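Local atomic coordinates of carbohydrate kinase, pfkB family (Enterococcus faecalis, PDB entry 3KTN), a protein that probably phosphorylates a sugar acid, 2-keto-3-deoxygluconate being the putative substrate, as a member of the PfkB (ribokinase-like) family of carbohydrate kinases. Residues Gly137-Leu151 / Ala180-Pro192. Numbering follows the deposited sequence.
Sequences GISLSLTEKTRDAAL and ALFMRQQYERILP
Neighbouring helices that flank the central sheet of the ribokinase-like alpha/beta fold meet here: Leu-140, on the short helix 138-142, enters the side of helix 177-190 as a knob in a hole formed by Met-183, Gln-186, Tyr-187 and Ile-190. Its CD1 lies 3.6 Å from Ile-190 CG2 and 3.7 Å from Tyr-187 CD1; a branched apolar residue fills such a hole well. The flexible chain of Met-183, a selenomethionine, bends at chi2 and chi3 and lays SE and CE against CB of Ser-141, whose small side chain lets it come close. The segments 144-151 and 180-190 run in roughly the same direction, their axes at 22°. Arg-147, long enough to span two helices, extends through its first two torsions and then bends at chi3 (52°), which brings NH1 to Leu-140 O (2.8 Å), in the guanidinium plane. One face of that guanidinium receives the edge of the flat Phe-182 ring, the planes 88° apart, while CD of Arg-147 packs against CB and CG of Gln-186. Leu-151 divides its methyls: CD2 meets Ile-190 CB, and CD1 lies over the centre of the Arg-189 guanidinium, 3.6 Å from its CZ. Tyr-187 gives Leu-140 an apolar ring, while its hydroxyl shares a water with Gly-137 O and bonds to Asn-169 N. On the sheet side, Phe-166 of strand 163-167 touches Leu-140 and Ile-190 and meets Tyr-187 edge-to-face, while Ala-150 rests on Phe-8 of strand 4-8 and Leu-191 on helix 218-233.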
ATOM      1  N   GLY A 137     -31.143 -17.941   0.099  1.00 38.06           N
ATOM      2  CA  GLY A 137     -32.299 -17.257   0.643  1.00 37.63           C
ATOM      3  C   GLY A 137     -32.491 -15.851   0.115  1.00 38.05           C
ATOM      4  O   GLY A 137     -33.621 -15.363   0.054  1.00 37.37           O
ATOM      5  N   ILE A 138     -31.399 -15.190  -0.261  1.00 37.80           N
ATOM      6  CA  ILE A 138     -31.490 -13.827  -0.780  1.00 37.36           C
ATOM      7  C   ILE A 138     -32.363 -13.775  -2.040  1.00 37.33           C
ATOM      8  O   ILE A 138     -33.072 -12.797  -2.271  1.00 37.01           O
ATOM      9  CB  ILE A 138     -30.071 -13.234  -1.080  1.00 36.75           C
ATOM     10  CG1 ILE A 138     -30.199 -11.792  -1.584  1.00 38.95           C
ATOM     11  CG2 ILE A 138     -29.339 -14.077  -2.107  1.00 37.10           C
ATOM     12  CD1 ILE A 138     -30.799 -10.833  -0.565  1.00 38.58           C
ATOM     13  N   SER A 139     -32.314 -14.833  -2.843  1.00 37.63           N
ATOM     14  CA  SER A 139     -33.110 -14.917  -4.068  1.00 40.88           C
ATOM     15  C   SER A 139     -34.593 -14.674  -3.801  1.00 41.40           C
ATOM     16  O   SER A 139     -35.282 -14.049  -4.608  1.00 41.56           O
ATOM     17  CB  SER A 139     -32.969 -16.297  -4.705  1.00 41.01           C
ATOM     18  OG  SER A 139     -31.612 -16.662  -4.828  1.00 47.12           O
ATOM     19  N   LEU A 140     -35.082 -15.176  -2.671  1.00 42.04           N
ATOM     20  CA  LEU A 140     -36.495 -15.020  -2.327  1.00 45.14           C
ATOM     21  C   LEU A 140     -36.933 -13.616  -1.938  1.00 45.55           C
ATOM     22  O   LEU A 140     -38.117 -13.288  -2.047  1.00 45.62           O
ATOM     23  CB  LEU A 140     -36.877 -15.979  -1.196  1.00 45.68           C
ATOM     24  CG  LEU A 140     -36.926 -17.465  -1.538  1.00 47.78           C
ATOM     25  CD1 LEU A 140     -37.395 -18.244  -0.320  1.00 49.70           C
ATOM     26  CD2 LEU A 140     -37.878 -17.692  -2.702  1.00 50.58           C
ATOM     27  N   SER A 141     -35.994 -12.784  -1.494  1.00 45.13           N
ATOM     28  CA  SER A 141     -36.340 -11.435  -1.063  1.00 44.84           C
ATOM     29  C   SER A 141     -35.806 -10.295  -1.925  1.00 44.85           C
ATOM     30  O   SER A 141     -36.319  -9.178  -1.851  1.00 45.63           O
ATOM     31  CB  SER A 141     -35.868 -11.221   0.376  1.00 46.73           C
ATOM     32  OG  SER A 141     -34.449 -11.250   0.454  1.00 51.89           O
ATOM     33  N   LEU A 142     -34.786 -10.558  -2.738  1.00 43.03           N
ATOM     34  CA  LEU A 142     -34.210  -9.495  -3.557  1.00 41.04           C
ATOM     35  C   LEU A 142     -35.257  -8.826  -4.452  1.00 41.18           C
ATOM     36  O   LEU A 142     -35.577  -7.653  -4.263  1.00 40.52           O
ATOM     37  CB  LEU A 142     -33.039 -10.031  -4.387  1.00 39.56           C
ATOM     38  CG  LEU A 142     -32.149  -8.948  -5.010  1.00 39.98           C
ATOM     39  CD1 LEU A 142     -31.695  -7.969  -3.930  1.00 38.79           C
ATOM     40  CD2 LEU A 142     -30.950  -9.590  -5.694  1.00 39.05           C
ATOM     41  N   THR A 143     -35.782  -9.559  -5.429  1.00 40.36           N
ATOM     42  CA  THR A 143     -36.817  -9.011  -6.305  1.00 40.38           C
ATOM     43  C   THR A 143     -37.817 -10.103  -6.650  1.00 40.85           C
ATOM     44  O   THR A 143     -37.551 -11.293  -6.454  1.00 40.51           O
ATOM     45  CB  THR A 143     -36.246  -8.469  -7.644  1.00 38.79           C
ATOM     46  OG1 THR A 143     -35.719  -9.556  -8.414  1.00 36.53           O
ATOM     47  CG2 THR A 143     -35.160  -7.428  -7.393  1.00 38.60           C
ATOM     48  N   GLU A 144     -38.965  -9.698  -7.177  1.00 42.38           N
ATOM     49  CA  GLU A 144     -39.986 -10.659  -7.564  1.00 43.40           C
ATOM     50  C   GLU A 144     -39.407 -11.577  -8.631  1.00 41.52           C
ATOM     51  O   GLU A 144     -39.703 -12.772  -8.660  1.00 42.12           O
ATOM     52  CB  GLU A 144     -41.223  -9.938  -8.109  1.00 46.81           C
ATOM     53  CG  GLU A 144     -42.331 -10.889  -8.560  1.00 53.45           C
ATOM     54  CD  GLU A 144     -43.535 -10.167  -9.139  1.00 56.27           C
ATOM     55  OE1 GLU A 144     -44.213  -9.433  -8.387  1.00 58.00           O
ATOM     56  OE2 GLU A 144     -43.801 -10.333 -10.349  1.00 58.85           O
ATOM     57  N   LYS A 145     -38.566 -11.024  -9.502  1.00 40.20           N
ATOM     58  CA  LYS A 145     -37.962 -11.827 -10.564  1.00 40.09           C
ATOM     59  C   LYS A 145     -36.998 -12.893 -10.050  1.00 38.89           C
ATOM     60  O   LYS A 145     -37.008 -14.019 -10.542  1.00 39.04           O
ATOM     61  CB  LYS A 145     -37.245 -10.933 -11.577  1.00 42.12           C
ATOM     62  CG  LYS A 145     -38.187 -10.067 -12.402  1.00 45.17           C
ATOM     63  CD  LYS A 145     -37.450  -9.352 -13.521  1.00 46.40           C
ATOM     64  CE  LYS A 145     -38.373  -8.407 -14.272  1.00 49.42           C
ATOM     65  NZ  LYS A 145     -37.648  -7.671 -15.348  1.00 53.52           N
ATOM     66  N   THR A 146     -36.161 -12.549  -9.072  1.00 39.66           N
ATOM     67  CA  THR A 146     -35.226 -13.533  -8.531  1.00 38.12           C
ATOM     68  C   THR A 146     -36.013 -14.540  -7.694  1.00 38.80           C
ATOM     69  O   THR A 146     -35.654 -15.717  -7.612  1.00 38.14           O
ATOM     70  CB  THR A 146     -34.116 -12.876  -7.653  1.00 36.63           C
ATOM     71  OG1 THR A 146     -34.705 -12.178  -6.548  1.00 35.43           O
ATOM     72  CG2 THR A 146     -33.296 -11.888  -8.479  1.00 35.63           C
ATOM     73  N   ARG A 147     -37.091 -14.073  -7.072  1.00 40.90           N
ATOM     74  CA  ARG A 147     -37.924 -14.954  -6.259  1.00 43.48           C
ATOM     75  C   ARG A 147     -38.619 -15.988  -7.148  1.00 43.16           C
ATOM     76  O   ARG A 147     -38.589 -17.187  -6.859  1.00 43.40           O
ATOM     77  CB  ARG A 147     -38.968 -14.148  -5.478  1.00 43.79           C
ATOM     78  CG  ARG A 147     -39.994 -15.024  -4.757  1.00 47.42           C
ATOM     79  CD  ARG A 147     -40.804 -14.241  -3.733  1.00 48.92           C
ATOM     80  NE  ARG A 147     -41.397 -13.035  -4.301  1.00 52.24           N
ATOM     81  CZ  ARG A 147     -40.972 -11.801  -4.045  1.00 54.69           C
ATOM     82  NH1 ARG A 147     -39.948 -11.605  -3.222  1.00 55.46           N
ATOM     83  NH2 ARG A 147     -41.569 -10.763  -4.616  1.00 55.87           N
ATOM     84  N   ASP A 148     -39.233 -15.526  -8.233  1.00 44.99           N
ATOM     85  CA  ASP A 148     -39.923 -16.433  -9.149  1.00 46.98           C
ATOM     86  C   ASP A 148     -38.952 -17.437  -9.755  1.00 46.46           C
ATOM     87  O   ASP A 148     -39.307 -18.593  -9.988  1.00 47.15           O
ATOM     88  CB  ASP A 148     -40.614 -15.654 -10.276  1.00 49.78           C
ATOM     89  CG  ASP A 148     -41.696 -14.719  -9.763  1.00 53.01           C
ATOM     90  OD1 ASP A 148     -42.341 -15.051  -8.745  1.00 52.55           O
ATOM     91  OD2 ASP A 148     -41.911 -13.657 -10.387  1.00 56.44           O
ATOM     92  N   ALA A 149     -37.724 -16.995 -10.011  1.00 44.80           N
ATOM     93  CA  ALA A 149     -36.716 -17.881 -10.583  1.00 42.66           C
ATOM     94  C   ALA A 149     -36.295 -18.931  -9.564  1.00 40.81           C
ATOM     95  O   ALA A 149     -36.131 -20.103  -9.902  1.00 40.76           O
ATOM     96  CB  ALA A 149     -35.501 -17.076 -11.042  1.00 43.13           C
ATOM     97  N   ALA A 150     -36.130 -18.513  -8.315  1.00 40.15           N
ATOM     98  CA  ALA A 150     -35.722 -19.437  -7.263  1.00 42.30           C
ATOM     99  C   ALA A 150     -36.775 -20.529  -7.054  1.00 42.72           C
ATOM    100  O   ALA A 150     -36.446 -21.713  -6.974  1.00 43.77           O
ATOM    101  CB  ALA A 150     -35.482 -18.672  -5.959  1.00 40.88           C
ATOM    102  N   LEU A 151     -38.039 -20.124  -6.973  1.00 43.62           N
ATOM    103  CA  LEU A 151     -39.140 -21.065  -6.776  1.00 44.65           C
ATOM    104  C   LEU A 151     -39.214 -22.076  -7.917  1.00 45.07           C
ATOM    105  O   LEU A 151     -39.340 -23.280  -7.687  1.00 46.51           O
ATOM    106  CB  LEU A 151     -40.459 -20.299  -6.646  1.00 43.17           C
ATOM    107  CG  LEU A 151     -40.491 -19.402  -5.402  1.00 42.51           C
ATOM    108  CD1 LEU A 151     -41.724 -18.521  -5.400  1.00 42.75           C
ATOM    109  CD2 LEU A 151     -40.450 -20.278  -4.163  1.00 41.99           C
ATOM    110  N   ALA A 180     -41.543  -8.883   7.068  1.00 72.54           N
ATOM    111  CA  ALA A 180     -41.282 -10.179   7.681  1.00 72.18           C
ATOM    112  C   ALA A 180     -42.384 -11.157   7.291  1.00 72.40           C
ATOM    113  O   ALA A 180     -42.112 -12.302   6.929  1.00 72.31           O
ATOM    114  CB  ALA A 180     -41.217 -10.037   9.195  1.00 71.29           C
ATOM    115  N   LEU A 181     -43.628 -10.694   7.365  1.00 72.57           N
ATOM    116  CA  LEU A 181     -44.774 -11.522   7.012  1.00 72.82           C
ATOM    117  C   LEU A 181     -44.720 -11.899   5.538  1.00 72.49           C
ATOM    118  O   LEU A 181     -45.006 -13.037   5.168  1.00 72.42           O
ATOM    119  CB  LEU A 181     -46.079 -10.778   7.310  1.00 72.83           C
ATOM    120  CG  LEU A 181     -46.362 -10.463   8.781  1.00 73.18           C
ATOM    121  CD1 LEU A 181     -47.636  -9.640   8.885  1.00 72.91           C
ATOM    122  CD2 LEU A 181     -46.488 -11.758   9.575  1.00 72.40           C
ATOM    123  N   PHE A 182     -44.349 -10.939   4.697  1.00 72.18           N
ATOM    124  CA  PHE A 182     -44.254 -11.191   3.267  1.00 72.03           C
ATOM    125  C   PHE A 182     -43.226 -12.282   3.006  1.00 71.72           C
ATOM    126  O   PHE A 182     -43.469 -13.202   2.223  1.00 72.37           O
ATOM    127  CB  PHE A 182     -43.841  -9.923   2.518  1.00 72.56           C
ATOM    128  CG  PHE A 182     -43.820 -10.087   1.026  1.00 73.31           C
ATOM    129  CD1 PHE A 182     -45.007 -10.198   0.308  1.00 73.32           C
ATOM    130  CD2 PHE A 182     -42.613 -10.160   0.338  1.00 73.04           C
ATOM    131  CE1 PHE A 182     -44.994 -10.382  -1.073  1.00 73.56           C
ATOM    132  CE2 PHE A 182     -42.588 -10.345  -1.043  1.00 73.49           C
ATOM    133  CZ  PHE A 182     -43.782 -10.457  -1.749  1.00 73.47           C
HETATM  134  N   MSE A 183     -42.078 -12.181   3.665  1.00 70.98           N
HETATM  135  CA  MSE A 183     -41.030 -13.174   3.487  1.00 70.68           C
HETATM  136  C   MSE A 183     -41.460 -14.533   4.003  1.00 67.03           C
HETATM  137  O   MSE A 183     -41.035 -15.564   3.485  1.00 66.29           O
HETATM  138  CB  MSE A 183     -39.744 -12.721   4.175  1.00 76.31           C
HETATM  139  CG  MSE A 183     -39.079 -11.556   3.463  1.00 84.32           C
HETATM  140 SE   MSE A 183     -39.094 -11.802   1.531  1.00 96.41          SE
HETATM  141  CE  MSE A 183     -38.043 -13.422   1.431  1.00 92.25           C
ATOM    142  N   ARG A 184     -42.303 -14.525   5.030  1.00 63.97           N
ATOM    143  CA  ARG A 184     -42.828 -15.758   5.601  1.00 60.65           C
ATOM    144  C   ARG A 184     -43.482 -16.551   4.473  1.00 57.29           C
ATOM    145  O   ARG A 184     -43.186 -17.728   4.260  1.00 55.81           O
ATOM    146  CB  ARG A 184     -43.880 -15.434   6.666  1.00 62.65           C
ATOM    147  CG  ARG A 184     -44.826 -16.588   6.973  1.00 65.91           C
ATOM    148  CD  ARG A 184     -44.467 -17.281   8.267  1.00 68.15           C
ATOM    149  NE  ARG A 184     -45.130 -16.667   9.414  1.00 70.94           N
ATOM    150  CZ  ARG A 184     -46.385 -16.919   9.781  1.00 72.52           C
ATOM    151  NH1 ARG A 184     -47.124 -17.781   9.091  1.00 71.47           N
ATOM    152  NH2 ARG A 184     -46.897 -16.314  10.843  1.00 72.18           N
ATOM    153  N   GLN A 185     -44.367 -15.877   3.748  1.00 54.68           N
ATOM    154  CA  GLN A 185     -45.096 -16.474   2.637  1.00 53.02           C
ATOM    155  C   GLN A 185     -44.178 -17.070   1.578  1.00 51.04           C
ATOM    156  O   GLN A 185     -44.415 -18.174   1.091  1.00 51.06           O
ATOM    157  CB  GLN A 185     -45.995 -15.422   1.982  1.00 52.49           C
ATOM    158  CG  GLN A 185     -47.038 -14.835   2.908  1.00 52.84           C
ATOM    159  CD  GLN A 185     -47.745 -13.644   2.296  1.00 54.23           C
ATOM    160  OE1 GLN A 185     -48.297 -13.732   1.199  1.00 54.65           O
ATOM    161  NE2 GLN A 185     -47.735 -12.520   3.006  1.00 55.06           N
ATOM    162  N   GLN A 186     -43.131 -16.333   1.218  1.00 49.18           N
ATOM    163  CA  GLN A 186     -42.203 -16.800   0.197  1.00 46.70           C
ATOM    164  C   GLN A 186     -41.416 -18.016   0.660  1.00 45.00           C
ATOM    165  O   GLN A 186     -41.176 -18.935  -0.115  1.00 44.35           O
ATOM    166  CB  GLN A 186     -41.262 -15.667  -0.205  1.00 47.19           C
ATOM    167  CG  GLN A 186     -41.990 -14.343  -0.387  1.00 47.73           C
ATOM    168  CD  GLN A 186     -43.246 -14.472  -1.241  1.00 47.79           C
ATOM    169  OE1 GLN A 186     -44.181 -13.684  -1.104  1.00 48.37           O
ATOM    170  NE2 GLN A 186     -43.265 -15.457  -2.132  1.00 47.17           N
ATOM    171  N   TYR A 187     -41.023 -18.031   1.927  1.00 45.92           N
ATOM    172  CA  TYR A 187     -40.283 -19.165   2.463  1.00 47.24           C
ATOM    173  C   TYR A 187     -41.189 -20.396   2.523  1.00 47.73           C
ATOM    174  O   TYR A 187     -40.764 -21.514   2.209  1.00 47.07           O
ATOM    175  CB  TYR A 187     -39.744 -18.829   3.859  1.00 49.71           C
ATOM    176  CG  TYR A 187     -38.455 -18.022   3.852  1.00 52.79           C
ATOM    177  CD1 TYR A 187     -38.306 -16.900   3.034  1.00 54.03           C
ATOM    178  CD2 TYR A 187     -37.386 -18.378   4.672  1.00 54.32           C
ATOM    179  CE1 TYR A 187     -37.122 -16.155   3.034  1.00 53.89           C
ATOM    180  CE2 TYR A 187     -36.198 -17.640   4.679  1.00 53.85           C
ATOM    181  CZ  TYR A 187     -36.074 -16.531   3.858  1.00 53.52           C
ATOM    182  OH  TYR A 187     -34.904 -15.803   3.870  1.00 53.57           O
ATOM    183  N   GLU A 188     -42.445 -20.190   2.914  1.00 47.27           N
ATOM    184  CA  GLU A 188     -43.389 -21.299   3.005  1.00 48.09           C
ATOM    185  C   GLU A 188     -43.586 -21.935   1.635  1.00 45.97           C
ATOM    186  O   GLU A 188     -43.852 -23.128   1.530  1.00 45.23           O
ATOM    187  CB  GLU A 188     -44.725 -20.813   3.581  1.00 48.77           C
ATOM    188  CG  GLU A 188     -44.570 -20.228   4.978  1.00 52.97           C
ATOM    189  CD  GLU A 188     -45.882 -19.824   5.624  1.00 56.06           C
ATOM    190  OE1 GLU A 188     -46.752 -19.259   4.924  1.00 58.43           O
ATOM    191  OE2 GLU A 188     -46.032 -20.055   6.845  1.00 56.61           O
ATOM    192  N   ARG A 189     -43.416 -21.139   0.584  1.00 45.10           N
ATOM    193  CA  ARG A 189     -43.575 -21.640  -0.775  1.00 44.76           C
ATOM    194  C   ARG A 189     -42.416 -22.516  -1.241  1.00 44.98           C
ATOM    195  O   ARG A 189     -42.625 -23.481  -1.978  1.00 44.63           O
ATOM    196  CB  ARG A 189     -43.753 -20.472  -1.747  1.00 44.69           C
ATOM    197  CG  ARG A 189     -44.990 -19.637  -1.476  1.00 45.09           C
ATOM    198  CD  ARG A 189     -45.051 -18.419  -2.379  1.00 44.81           C
ATOM    199  NE  ARG A 189     -45.124 -18.782  -3.791  1.00 45.10           N
ATOM    200  CZ  ARG A 189     -45.200 -17.894  -4.777  1.00 46.35           C
ATOM    201  NH1 ARG A 189     -45.213 -16.593  -4.498  1.00 45.75           N
ATOM    202  NH2 ARG A 189     -45.266 -18.298  -6.038  1.00 45.21           N
ATOM    203  N   ILE A 190     -41.196 -22.198  -0.811  1.00 44.05           N
ATOM    204  CA  ILE A 190     -40.039 -22.986  -1.244  1.00 41.73           C
ATOM    205  C   ILE A 190     -39.691 -24.139  -0.311  1.00 40.09           C
ATOM    206  O   ILE A 190     -39.202 -25.176  -0.760  1.00 40.20           O
ATOM    207  CB  ILE A 190     -38.772 -22.100  -1.416  1.00 41.70           C
ATOM    208  CG1 ILE A 190     -37.703 -22.868  -2.202  1.00 42.24           C
ATOM    209  CG2 ILE A 190     -38.217 -21.706  -0.049  1.00 39.49           C
ATOM    210  CD1 ILE A 190     -36.467 -22.044  -2.553  1.00 43.18           C
ATOM    211  N   LEU A 191     -39.948 -23.965   0.979  1.00 40.25           N
ATOM    212  CA  LEU A 191     -39.638 -25.001   1.960  1.00 41.50           C
ATOM    213  C   LEU A 191     -40.118 -26.411   1.613  1.00 43.66           C
ATOM    214  O   LEU A 191     -39.434 -27.390   1.913  1.00 43.52           O
ATOM    215  CB  LEU A 191     -40.164 -24.581   3.335  1.00 42.09           C
ATOM    216  CG  LEU A 191     -39.270 -23.527   4.006  1.00 41.73           C
ATOM    217  CD1 LEU A 191     -39.960 -22.908   5.212  1.00 36.99           C
ATOM    218  CD2 LEU A 191     -37.963 -24.194   4.410  1.00 39.19           C
ATOM    219  N   PRO A 192     -41.298 -26.541   0.981  1.00 44.05           N
ATOM    220  CA  PRO A 192     -41.788 -27.879   0.631  1.00 45.60           C
ATOM    221  C   PRO A 192     -40.868 -28.639  -0.331  1.00 47.24           C
ATOM    222  O   PRO A 192     -40.971 -29.857  -0.471  1.00 48.12           O
ATOM    223  CB  PRO A 192     -43.154 -27.593   0.012  1.00 46.13           C
ATOM    224  CG  PRO A 192     -43.613 -26.380   0.765  1.00 46.69           C
ATOM    225  CD  PRO A 192     -42.356 -25.533   0.790  1.00 44.47           C
TER
HETATM  226  O   HOH W   1     -34.759 -13.986   2.050  1.00 47.95           O